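Local coordinates for inositol 2-dehydrogenase/D-chiro-inositol 3-dehydrogenase (Lactobacillus casei, PDB 4MIY), which catalyses the NAD-dependent oxidation of myo-inositol and D-chiro-inositol to their keto forms, at residues A[92-97]-A[120-125]; A[193-198]-A[322-327]; A[134-139]-A[182-187]. All coordinates share one frame; numbering follows the deposited sequence.

Three contacts of one chain illustrate how chemistry follows position in a two-domain dehydrogenase. Interaction 1 is wholly buried, pairing two strands of the NAD-binding Rossmann fold by regular backbone bonds and reaching the cofactor at its C-terminal end. Interactions 2 and 3 belong to the C-terminal alpha/beta domain. Interaction 3, partly buried, joins two helices through leucines and a lysine lying on a tryptophan; interaction 2, at the surface, relies on glutamine amides that meet backbone groups. None of the three touches another, but the chain links them: strand 121-123 of interaction 1 is followed by helix 131-141 of interaction 3, and helix 168-185 there by strand 189-195 of interaction 2.

Interaction 1. Residues A[92-97]-A[120-125]; sequences FIFTEK and VIQVGF. With NAD (nicotinamide-adenine-dinucleotide), chain E.
I93 and T95 turn their backbone N-H and C=O groups toward residues 120-124, and four bonds follow in the alternating pattern of parallel strands. I93 N binds V120 O, Q122 N binds I93 O at 2.8 Å, T95 N binds Q122 O, and G124 N binds T95 O. The two strands are joined through helix 103-113, a beta-alpha-beta unit of the Rossmann fold. Packing is close on the face that carries I93, I121, T95 and V123. Here the I93 and I121 side chains run next to each other in the same direction, with I93 CD1 3.9 Å from I121 CG1, and T95 CG2 meets V123 CG2 at 4.0 Å. On the other face F94 CG is anti to the backbone N (chi1 -174°), on the side of the carbonyl carbon, and the ring takes Q122 NE2 at its edge, 4.0 Å from F94 CE2; F94 CZ lies 3.8 Å from G124 CA.

Beyond T95 the cross-strand grip thins, and K97 turns to the cofactor. G124 centres an inverse gamma turn, and E96 and K97 begin the Glu-Lys-Pro motif of the Gfo/Idh/MocA family. K97 N binds E96 OE1, whose partner oxygen OE2 is held by H17. K97 O accepts a bond from NAD O3D at 3.0 Å, whereas K97 NZ reaches NAD O2D only weakly, at 3.3 Å. Across the segments the K97 side chain touches with CB, 3.9 Å from F125 CE1.

Strand 92-95 has strand 69-72 along its other side, bonded through the backbone of F92, F94 and E96. Helix 79-86 covers I93, T95 and I121, and helix 279-294 covers F92, F94 and Q122, F289 meeting the F94 ring edge-to-face.

Interaction 2. Residues A[193-198]-A[322-327]; sequences QITYPR and KDQETV. With SO4 (sulfate ion), chain J.
Q324 meets the backbone of I194, T195 and Y196 with its side chain, and its amide ends beside the Y196 ring. Chi1 (-59°) sets CG beside the backbone N, near I194 O, and beyond CG the chain is extended. Q324 CB lies 3.5 Å from I194 O, a buried carbonyl with no hydrogen-bond partner, which also receives a CA-H...O contact from Q324 CA at 3.3 Å. Q324 CG keeps close to the same oxygen and comes to 3.8 Å from Y196 CD2. Q324 CD follows at 3.6 Å from Y196 CD2. At the tip the amide divides its work: Q324 OE1 accepts the hydrogen bond of Y196 N at 2.8 Å, the donor standing 52° out of the carbonyl plane, while Q324 NE2 rests 3.5 Å from Y196 CD2. Ring and amide planes are 38° apart.

Here the end of helix 304-323 meets strand 189-195 of the mixed sheet in the C-terminal alpha/beta domain. D323 OD1 accepts from E325 N in an Asx turn, and Q324, the first residue to leave helical phi/psi, has positive phi; strand 327-328 then runs antiparallel to strand 189-195. An alanine in place of Q324 would probably leave Y196 N without its acceptor and one flank of the tyrosine ring without its neighbour.

From the strand, Q193 answers in kind: its extended chain carries Q193 NE2 to Q324 O, a nearly straight bond of 3.1 Å, and Q193 CD meets T326 OG1 at 3.3 Å. Y196 OH is bonded to Q321 O and to N166. Farther on, R198 leaves the contact and grips a sulfate, probably from the crystallisation liquor, through NH1 and NH2; K220 of the second subunit binds the same ion.

Interaction 3. Residues A[134-139]-A[182-187]; sequences RALKEK and HWLLDD
Between residues 134-139 and 182-187, on helices 131-141 and 168-185, the nearest CA atoms are those of K137 and L184, 5.7 Å apart. The second helix stops just there in a Schellman motif: D186 takes positive phi, D187 N binds H182 O, and D186 N reaches W183 O weakly. In this helix-helix packing of the C-terminal domain K137 and W183 contribute the two largest shares of the buried surface. K137 CG is anti to the backbone N (chi1 173°), and the chain stays straight as far as CE, passing over one face of the W183 indole. K137 CD sits 3.6 Å from the centroid of the six-membered ring of W183, a CH-pi contact. Nearer its own backbone, K137 CB touches L184 CD1 at 3.7 Å, and L136 CD2 adds a contact of 4.0 Å to L184 CD1. L136 also packs on P258 of the third subunit. R134 meets the indole differently, with NH1 at the ring edge and the guanidinium plane turned 75° from the ring. The charge of K137 is paired mainly with D141, in a salt bridge; K137 NZ also makes two weak bonds at the helix end, to W183 O and to L184 O, each 3.3 Å long.

Interaction 1. Residues A[92-97]-A[120-125]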
loop_
_atom_site.group_PDB
_atom_site.type_symbol
_atom_site.label_atom_id
_atom_site.label_comp_id
_atom_site.label_asym_id
_atom_site.label_seq_id
_atom_site.Cartn_x
_atom_site.Cartn_y
_atom_site.Cartn_z
ATOM N N PHE A 92 37.202 24.157 9.943
ATOM C CA PHE A 92 35.877 23.609 10.052
ATOM C C PHE A 92 35.962 22.171 10.585
ATOM O O PHE A 92 36.903 21.478 10.350
ATOM C CB PHE A 92 35.206 23.653 8.675
ATOM C CG PHE A 92 34.852 25.042 8.218
ATOM C CD1 PHE A 92 33.660 25.601 8.555
ATOM C CD2 PHE A 92 35.705 25.765 7.446
ATOM C CE1 PHE A 92 33.324 26.851 8.106
ATOM C CE2 PHE A 92 35.373 26.971 7.021
ATOM C CZ PHE A 92 34.190 27.537 7.354
ATOM N N ILE A 93 34.934 21.765 11.305
ATOM C CA ILE A 93 34.935 20.504 12.014
ATOM C C ILE A 93 33.606 19.744 11.788
ATOM O O ILE A 93 32.544 20.234 12.113
ATOM C CB ILE A 93 35.077 20.752 13.509
ATOM C CG1 ILE A 93 36.370 21.503 13.819
ATOM C CG2 ILE A 93 35.027 19.454 14.268
ATOM C CD1 ILE A 93 36.293 22.218 15.117
ATOM N N PHE A 94 33.745 18.563 11.204
ATOM C CA PHE A 94 32.681 17.576 11.122
ATOM C C PHE A 94 33.032 16.455 12.078
ATOM O O PHE A 94 33.960 15.754 11.876
ATOM C CB PHE A 94 32.547 17.025 9.702
ATOM C CG PHE A 94 31.369 16.093 9.514
ATOM C CD1 PHE A 94 31.482 14.767 9.812
ATOM C CD2 PHE A 94 30.164 16.564 9.061
ATOM C CE1 PHE A 94 30.432 13.929 9.652
ATOM C CE2 PHE A 94 29.103 15.721 8.916
ATOM C CZ PHE A 94 29.238 14.417 9.206
ATOM N N THR A 95 32.256 16.341 13.128
ATOM C CA THR A 95 32.420 15.234 14.037
ATOM C C THR A 95 31.256 14.276 13.908
ATOM O O THR A 95 30.133 14.683 13.868
ATOM C CB THR A 95 32.617 15.682 15.496
ATOM O OG1 THR A 95 32.880 14.558 16.310
ATOM C CG2 THR A 95 31.461 16.387 15.999
ATOM N N GLU A 96 31.571 13.008 13.801
ATOM C CA GLU A 96 30.536 12.031 13.984
ATOM C C GLU A 96 29.911 12.151 15.369
ATOM O O GLU A 96 30.491 12.693 16.270
ATOM C CB GLU A 96 31.045 10.621 13.719
ATOM C CG GLU A 96 30.895 10.168 12.277
ATOM C CD GLU A 96 29.449 10.201 11.793
ATOM O OE1 GLU A 96 28.550 10.188 12.620
ATOM O OE2 GLU A 96 29.245 10.252 10.605
ATOM N N LYS A 97 28.705 11.628 15.501
ATOM C CA LYS A 97 28.093 11.443 16.782
ATOM C C LYS A 97 28.934 10.496 17.603
ATOM O O LYS A 97 29.545 9.638 17.061
ATOM C CB LYS A 97 26.704 10.842 16.622
ATOM C CG LYS A 97 26.677 9.766 15.620
ATOM C CD LYS A 97 26.048 8.506 16.079
ATOM C CE LYS A 97 26.616 8.002 17.336
ATOM N NZ LYS A 97 26.519 6.528 17.338
ATOM N N VAL A 120 31.812 26.533 13.560
ATOM C CA VAL A 120 32.576 25.660 12.701
ATOM C C VAL A 120 32.217 24.189 12.824
ATOM O O VAL A 120 32.647 23.416 12.048
ATOM C CB VAL A 120 34.096 25.805 12.914
ATOM C CG1 VAL A 120 34.578 27.105 12.346
ATOM C CG2 VAL A 120 34.433 25.751 14.353
ATOM N N ILE A 121 31.427 23.842 13.819
ATOM C CA ILE A 121 31.148 22.434 14.053
ATOM C C ILE A 121 29.801 21.970 13.477
ATOM O O ILE A 121 28.786 22.575 13.706
ATOM C CB ILE A 121 31.127 22.108 15.522
ATOM C CG1 ILE A 121 32.515 22.289 16.139
ATOM C CG2 ILE A 121 30.653 20.672 15.727
ATOM C CD1 ILE A 121 32.467 22.476 17.619
ATOM N N GLN A 122 29.880 20.871 12.739
ATOM C CA GLN A 122 28.720 20.084 12.372
ATOM C C GLN A 122 28.830 18.678 12.963
ATOM O O GLN A 122 29.855 18.070 12.916
ATOM C CB GLN A 122 28.565 20.016 10.848
ATOM C CG GLN A 122 27.341 19.232 10.394
ATOM C CD GLN A 122 27.025 19.433 8.951
ATOM O OE1 GLN A 122 27.425 20.392 8.356
ATOM N NE2 GLN A 122 26.315 18.511 8.392
ATOM N N VAL A 123 27.736 18.199 13.525
ATOM C CA VAL A 123 27.696 16.879 14.128
ATOM C C VAL A 123 26.934 15.903 13.235
ATOM O O VAL A 123 25.926 16.248 12.711
ATOM C CB VAL A 123 27.036 16.931 15.480
ATOM C CG1 VAL A 123 27.009 15.589 16.089
ATOM C CG2 VAL A 123 27.792 17.876 16.356
ATOM N N GLY A 124 27.420 14.685 13.123
ATOM C CA GLY A 124 26.900 13.739 12.163
ATOM C C GLY A 124 25.545 13.070 12.379
ATOM O O GLY A 124 25.426 11.892 12.159
ATOM N N PHE A 125 24.537 13.826 12.763
ATOM C CA PHE A 125 23.194 13.300 12.839
ATOM C C PHE A 125 22.513 13.298 11.455
ATOM O O PHE A 125 21.838 14.217 11.104
ATOM C CB PHE A 125 22.349 14.075 13.852
ATOM C CG PHE A 125 22.793 13.906 15.281
ATOM C CD1 PHE A 125 22.770 12.697 15.874
ATOM C CD2 PHE A 125 23.205 14.974 16.002
ATOM C CE1 PHE A 125 23.180 12.538 17.175
ATOM C CE2 PHE A 125 23.619 14.826 17.299
ATOM C CZ PHE A 125 23.608 13.607 17.867
HETATM P PA NAD E . 35.824 1.886 14.493
HETATM O O1A NAD E . 36.217 1.329 15.772
HETATM O O2A NAD E . 35.799 1.127 13.333
HETATM O O5B NAD E . 36.847 2.998 14.018
HETATM C C5B NAD E . 37.337 3.997 14.816
HETATM C C4B NAD E . 38.792 4.290 14.423
HETATM O O4B NAD E . 39.237 5.289 15.301
HETATM C C3B NAD E . 39.774 3.163 14.710
HETATM O O3B NAD E . 40.567 2.955 13.615
HETATM C C2B NAD E . 40.559 3.608 15.913
HETATM O O2B NAD E . 41.872 3.101 15.930
HETATM C C1B NAD E . 40.592 5.077 15.722
HETATM N N9A NAD E . 40.806 5.852 16.924
HETATM C C8A NAD E . 40.351 5.645 18.119
HETATM N N7A NAD E . 40.676 6.617 18.961
HETATM C C5A NAD E . 41.375 7.495 18.268
HETATM C C6A NAD E . 42.066 8.745 18.510
HETATM N N6A NAD E . 42.079 9.347 19.674
HETATM N N1A NAD E . 42.633 9.323 17.477
HETATM C C2A NAD E . 42.659 8.811 16.302
HETATM N N3A NAD E . 42.090 7.661 16.015
HETATM C C4A NAD E . 41.443 6.987 16.945
HETATM O O3 NAD E . 34.475 2.639 14.826
HETATM P PN NAD E . 33.450 3.342 13.760
HETATM O O1N NAD E . 32.328 2.438 13.542
HETATM O O2N NAD E . 34.125 3.611 12.544
HETATM O O5D NAD E . 32.844 4.518 14.516
HETATM C C5D NAD E . 33.568 5.721 14.594
HETATM C C4D NAD E . 32.686 6.855 15.002
HETATM O O4D NAD E . 31.690 6.986 14.004
HETATM C C3D NAD E . 32.015 6.584 16.306
HETATM O O3D NAD E . 31.888 7.796 16.981
HETATM C C2D NAD E . 30.663 6.066 15.823
HETATM O O2D NAD E . 29.748 6.332 16.816
HETATM C C1D NAD E . 30.425 6.919 14.609
HETATM N N1N NAD E . 29.439 6.330 13.702
HETATM C C2N NAD E . 28.353 7.021 13.366
HETATM C C3N NAD E . 27.362 6.513 12.553
HETATM C C7N NAD E . 26.153 7.341 12.185
HETATM O O7N NAD E . 26.170 8.530 12.224
HETATM N N7N NAD E . 25.136 6.687 11.793
HETATM C C4N NAD E . 27.549 5.247 12.025
HETATM C C5N NAD E . 28.693 4.573 12.388
HETATM C C6N NAD E . 29.611 5.135 13.236
#

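Interaction 2. Residues A[193-198]-A[322-327]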
loop_
_atom_site.group_PDB
_atom_site.type_symbol
_atom_site.label_atom_id
_atom_site.label_comp_id
_atom_site.label_asym_id
_atom_site.label_seq_id
_atom_site.Cartn_x
_atom_site.Cartn_y
_atom_site.Cartn_z
ATOM N N GLN A 193 11.669 8.661 29.678
ATOM C CA GLN A 193 11.451 7.449 30.460
ATOM C C GLN A 193 11.665 6.232 29.590
ATOM O O GLN A 193 11.115 6.144 28.528
ATOM C CB GLN A 193 10.056 7.426 31.070
ATOM C CG GLN A 193 9.795 6.217 31.934
ATOM C CD GLN A 193 8.417 6.154 32.541
ATOM O OE1 GLN A 193 7.463 6.653 32.014
ATOM N NE2 GLN A 193 8.329 5.536 33.684
ATOM N N ILE A 194 12.528 5.338 30.040
ATOM C CA ILE A 194 12.795 4.075 29.405
ATOM C C ILE A 194 12.137 2.957 30.192
ATOM O O ILE A 194 12.370 2.830 31.345
ATOM C CB ILE A 194 14.264 3.788 29.407
ATOM C CG1 ILE A 194 15.008 4.951 28.773
ATOM C CG2 ILE A 194 14.534 2.549 28.664
ATOM C CD1 ILE A 194 14.793 5.091 27.304
ATOM N N THR A 195 11.294 2.179 29.547
ATOM C CA THR A 195 10.697 1.025 30.162
ATOM C C THR A 195 11.030 -0.252 29.385
ATOM O O THR A 195 11.304 -0.215 28.212
ATOM C CB THR A 195 9.187 1.143 30.259
ATOM O OG1 THR A 195 8.667 1.484 29.007
ATOM C CG2 THR A 195 8.792 2.157 31.215
ATOM N N TYR A 196 10.994 -1.367 30.088
ATOM C CA TYR A 196 11.369 -2.643 29.573
ATOM C C TYR A 196 10.190 -3.591 29.519
ATOM O O TYR A 196 9.707 -4.022 30.519
ATOM C CB TYR A 196 12.427 -3.266 30.455
ATOM C CG TYR A 196 13.697 -2.480 30.648
ATOM C CD1 TYR A 196 14.287 -1.808 29.630
ATOM C CD2 TYR A 196 14.345 -2.492 31.847
ATOM C CE1 TYR A 196 15.439 -1.143 29.802
ATOM C CE2 TYR A 196 15.506 -1.819 32.024
ATOM C CZ TYR A 196 16.053 -1.143 31.000
ATOM O OH TYR A 196 17.211 -0.470 31.137
ATOM N N PRO A 197 9.716 -3.896 28.308
ATOM C CA PRO A 197 8.755 -4.981 28.119
ATOM C C PRO A 197 9.438 -6.293 28.406
ATOM O O PRO A 197 10.584 -6.300 28.766
ATOM C CB PRO A 197 8.417 -4.911 26.653
ATOM C CG PRO A 197 8.988 -3.633 26.169
ATOM C CD PRO A 197 10.064 -3.240 27.044
ATOM N N ARG A 198 8.733 -7.388 28.253
ATOM C CA ARG A 198 9.380 -8.646 28.431
ATOM C C ARG A 198 10.577 -8.798 27.517
ATOM O O ARG A 198 10.600 -8.343 26.393
ATOM C CB ARG A 198 8.429 -9.786 28.184
ATOM C CG ARG A 198 7.917 -9.840 26.815
ATOM C CD ARG A 198 6.853 -10.917 26.586
ATOM N NE ARG A 198 7.272 -12.291 26.711
ATOM C CZ ARG A 198 6.508 -13.318 26.393
ATOM N NH1 ARG A 198 5.301 -13.143 25.895
ATOM N NH2 ARG A 198 6.925 -14.519 26.558
ATOM N N LYS A 322 18.246 2.519 34.567
ATOM C CA LYS A 322 18.552 1.868 35.826
ATOM C C LYS A 322 17.324 1.418 36.526
ATOM O O LYS A 322 17.277 0.317 36.969
ATOM C CB LYS A 322 19.396 2.759 36.738
ATOM C CG LYS A 322 20.727 3.078 36.206
ATOM C CD LYS A 322 21.270 4.361 36.840
ATOM C CE LYS A 322 22.753 4.537 36.631
ATOM N NZ LYS A 322 23.305 3.267 36.088
ATOM N N ASP A 323 16.325 2.267 36.600
ATOM C CA ASP A 323 15.134 1.970 37.379
ATOM C C ASP A 323 13.805 2.126 36.675
ATOM O O ASP A 323 12.778 2.009 37.281
ATOM C CB ASP A 323 15.107 2.825 38.653
ATOM C CG ASP A 323 15.109 4.360 38.385
ATOM O OD1 ASP A 323 14.933 4.834 37.250
ATOM O OD2 ASP A 323 15.268 5.097 39.383
ATOM N N GLN A 324 13.852 2.414 35.393
ATOM C CA GLN A 324 12.661 2.663 34.615
ATOM C C GLN A 324 11.811 3.843 35.078
ATOM O O GLN A 324 10.657 3.904 34.799
ATOM C CB GLN A 324 11.815 1.404 34.470
ATOM C CG GLN A 324 12.532 0.264 33.817
ATOM C CD GLN A 324 11.684 -0.941 33.661
ATOM O OE1 GLN A 324 10.773 -0.972 32.875
ATOM N NE2 GLN A 324 11.981 -1.950 34.435
ATOM N N GLU A 325 12.427 4.797 35.774
ATOM C CA GLU A 325 11.735 5.998 36.187
ATOM C C GLU A 325 11.933 7.156 35.240
ATOM O O GLU A 325 12.896 7.214 34.555
ATOM C CB GLU A 325 12.183 6.441 37.572
ATOM C CG GLU A 325 12.116 5.403 38.617
ATOM C CD GLU A 325 10.784 5.032 39.047
ATOM O OE1 GLU A 325 9.849 5.806 38.903
ATOM O OE2 GLU A 325 10.642 3.932 39.560
ATOM N N THR A 326 10.987 8.066 35.248
ATOM C CA THR A 326 11.039 9.239 34.416
ATOM C C THR A 326 12.107 10.182 34.918
ATOM O O THR A 326 12.162 10.454 36.081
ATOM C CB THR A 326 9.715 9.948 34.420
ATOM O OG1 THR A 326 8.706 9.092 33.919
ATOM C CG2 THR A 326 9.755 11.172 33.620
ATOM N N VAL A 327 12.960 10.628 34.017
ATOM C CA VAL A 327 13.968 11.619 34.311
ATOM C C VAL A 327 13.689 12.961 33.615
ATOM O O VAL A 327 13.494 13.005 32.441
ATOM C CB VAL A 327 15.333 11.103 33.924
ATOM C CG1 VAL A 327 16.385 12.135 34.200
ATOM C CG2 VAL A 327 15.643 9.848 34.629
HETATM S S SO4 J . 4.279 -16.690 24.769
HETATM O O1 SO4 J . 3.833 -15.359 24.917
HETATM O O2 SO4 J . 5.486 -16.863 25.506
HETATM O O3 SO4 J . 4.492 -16.953 23.390
HETATM O O4 SO4 J . 3.255 -17.554 25.232
#

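Interaction 3. Residues A[134-139]-A[182-187]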
loop_
_atom_site.group_PDB
_atom_site.type_symbol
_atom_site.label_atom_id
_atom_site.label_comp_id
_atom_site.label_asym_id
_atom_site.label_seq_id
_atom_site.Cartn_x
_atom_site.Cartn_y
_atom_site.Cartn_z
ATOM N N ARG A 134 12.762 14.161 5.954
ATOM C CA ARG A 134 12.715 15.565 5.636
ATOM C C ARG A 134 11.387 15.958 5.019
ATOM O O ARG A 134 10.813 16.976 5.345
ATOM C CB ARG A 134 13.876 15.916 4.704
ATOM C CG ARG A 134 14.309 17.336 4.768
ATOM C CD ARG A 134 15.660 17.660 4.052
ATOM N NE ARG A 134 16.799 17.720 4.972
ATOM C CZ ARG A 134 16.976 18.618 5.956
ATOM N NH1 ARG A 134 16.095 19.578 6.195
ATOM N NH2 ARG A 134 18.035 18.538 6.712
ATOM N N ALA A 135 10.877 15.108 4.147
ATOM C CA ALA A 135 9.618 15.406 3.489
ATOM C C ALA A 135 8.446 15.368 4.450
ATOM O O ALA A 135 7.544 16.131 4.333
ATOM C CB ALA A 135 9.383 14.481 2.327
ATOM N N LEU A 136 8.499 14.483 5.408
ATOM C CA LEU A 136 7.476 14.460 6.416
ATOM C C LEU A 136 7.504 15.730 7.282
ATOM O O LEU A 136 6.498 16.296 7.536
ATOM C CB LEU A 136 7.567 13.176 7.247
ATOM C CG LEU A 136 6.463 12.907 8.264
ATOM C CD1 LEU A 136 6.330 11.466 8.491
ATOM C CD2 LEU A 136 6.699 13.593 9.582
ATOM N N LYS A 137 8.675 16.113 7.744
ATOM C CA LYS A 137 8.824 17.346 8.517
ATOM C C LYS A 137 8.272 18.543 7.769
ATOM O O LYS A 137 7.567 19.322 8.302
ATOM C CB LYS A 137 10.269 17.597 8.907
ATOM C CG LYS A 137 10.407 18.973 9.559
ATOM C CD LYS A 137 11.741 19.319 9.969
ATOM C CE LYS A 137 11.801 20.722 10.627
ATOM N NZ LYS A 137 10.637 21.142 11.401
ATOM N N GLU A 138 8.619 18.658 6.505
ATOM C CA GLU A 138 8.110 19.736 5.696
ATOM C C GLU A 138 6.620 19.752 5.559
ATOM O O GLU A 138 6.021 20.759 5.713
ATOM C CB GLU A 138 8.806 19.745 4.338
ATOM C CG GLU A 138 10.268 20.105 4.459
ATOM C CD GLU A 138 10.983 20.102 3.128
ATOM O OE1 GLU A 138 10.291 20.228 2.111
ATOM O OE2 GLU A 138 12.220 19.965 3.110
ATOM N N LYS A 139 6.007 18.604 5.328
ATOM C CA LYS A 139 4.574 18.519 5.303
ATOM C C LYS A 139 3.938 18.899 6.633
ATOM O O LYS A 139 2.965 19.569 6.653
ATOM C CB LYS A 139 4.136 17.120 4.869
ATOM C CG LYS A 139 2.715 16.960 4.419
ATOM C CD LYS A 139 2.430 17.716 3.179
ATOM C CE LYS A 139 1.140 17.320 2.579
ATOM N NZ LYS A 139 0.703 18.315 1.592
ATOM N N HIS A 182 13.222 16.626 18.430
ATOM C CA HIS A 182 13.177 18.018 18.761
ATOM C C HIS A 182 13.287 18.909 17.526
ATOM O O HIS A 182 12.634 19.906 17.455
ATOM C CB HIS A 182 14.159 18.380 19.894
ATOM C CG HIS A 182 15.601 18.383 19.513
ATOM N ND1 HIS A 182 16.229 19.476 18.975
ATOM C CD2 HIS A 182 16.558 17.446 19.669
ATOM C CE1 HIS A 182 17.486 19.181 18.747
ATOM N NE2 HIS A 182 17.718 17.960 19.170
ATOM N N TRP A 183 14.062 18.475 16.548
ATOM C CA TRP A 183 14.126 19.138 15.256
ATOM C C TRP A 183 12.829 19.020 14.478
ATOM O O TRP A 183 12.351 19.958 13.986
ATOM C CB TRP A 183 15.267 18.550 14.447
ATOM C CG TRP A 183 15.270 18.812 12.969
ATOM C CD1 TRP A 183 15.697 19.924 12.352
ATOM C CD2 TRP A 183 14.879 17.910 11.927
ATOM N NE1 TRP A 183 15.574 19.794 10.998
ATOM C CE2 TRP A 183 15.092 18.551 10.719
ATOM C CE3 TRP A 183 14.384 16.610 11.904
ATOM C CZ2 TRP A 183 14.803 17.957 9.524
ATOM C CZ3 TRP A 183 14.093 16.049 10.712
ATOM C CH2 TRP A 183 14.314 16.706 9.559
ATOM N N LEU A 184 12.282 17.816 14.422
ATOM C CA LEU A 184 11.024 17.571 13.752
ATOM C C LEU A 184 9.923 18.474 14.217
ATOM O O LEU A 184 9.192 19.004 13.454
ATOM C CB LEU A 184 10.586 16.127 13.998
ATOM C CG LEU A 184 9.222 15.686 13.427
ATOM C CD1 LEU A 184 9.191 15.666 11.929
ATOM C CD2 LEU A 184 8.836 14.361 13.938
ATOM N N LEU A 185 9.817 18.575 15.531
ATOM C CA LEU A 185 8.752 19.260 16.205
ATOM C C LEU A 185 9.048 20.718 16.537
ATOM O O LEU A 185 8.178 21.391 16.965
ATOM C CB LEU A 185 8.459 18.552 17.515
ATOM C CG LEU A 185 8.006 17.098 17.441
ATOM C CD1 LEU A 185 8.050 16.462 18.791
ATOM C CD2 LEU A 185 6.627 17.053 16.887
ATOM N N ASP A 186 10.270 21.150 16.318
ATOM C CA ASP A 186 10.722 22.478 16.742
ATOM C C ASP A 186 10.339 22.768 18.199
ATOM O O ASP A 186 9.736 23.746 18.497
ATOM C CB ASP A 186 10.195 23.544 15.801
ATOM C CG ASP A 186 10.870 24.865 16.011
ATOM O OD1 ASP A 186 11.932 24.867 16.639
ATOM O OD2 ASP A 186 10.321 25.875 15.585
ATOM N N ASP A 187 10.697 21.842 19.067
ATOM C CA ASP A 187 10.314 21.885 20.447
ATOM C C ASP A 187 11.464 21.397 21.320
ATOM O O ASP A 187 12.479 21.037 20.825
ATOM C CB ASP A 187 9.039 21.087 20.649
ATOM C CG ASP A 187 8.243 21.515 21.869
ATOM O OD1 ASP A 187 8.735 22.287 22.660
ATOM O OD2 ASP A 187 7.127 21.061 22.016
#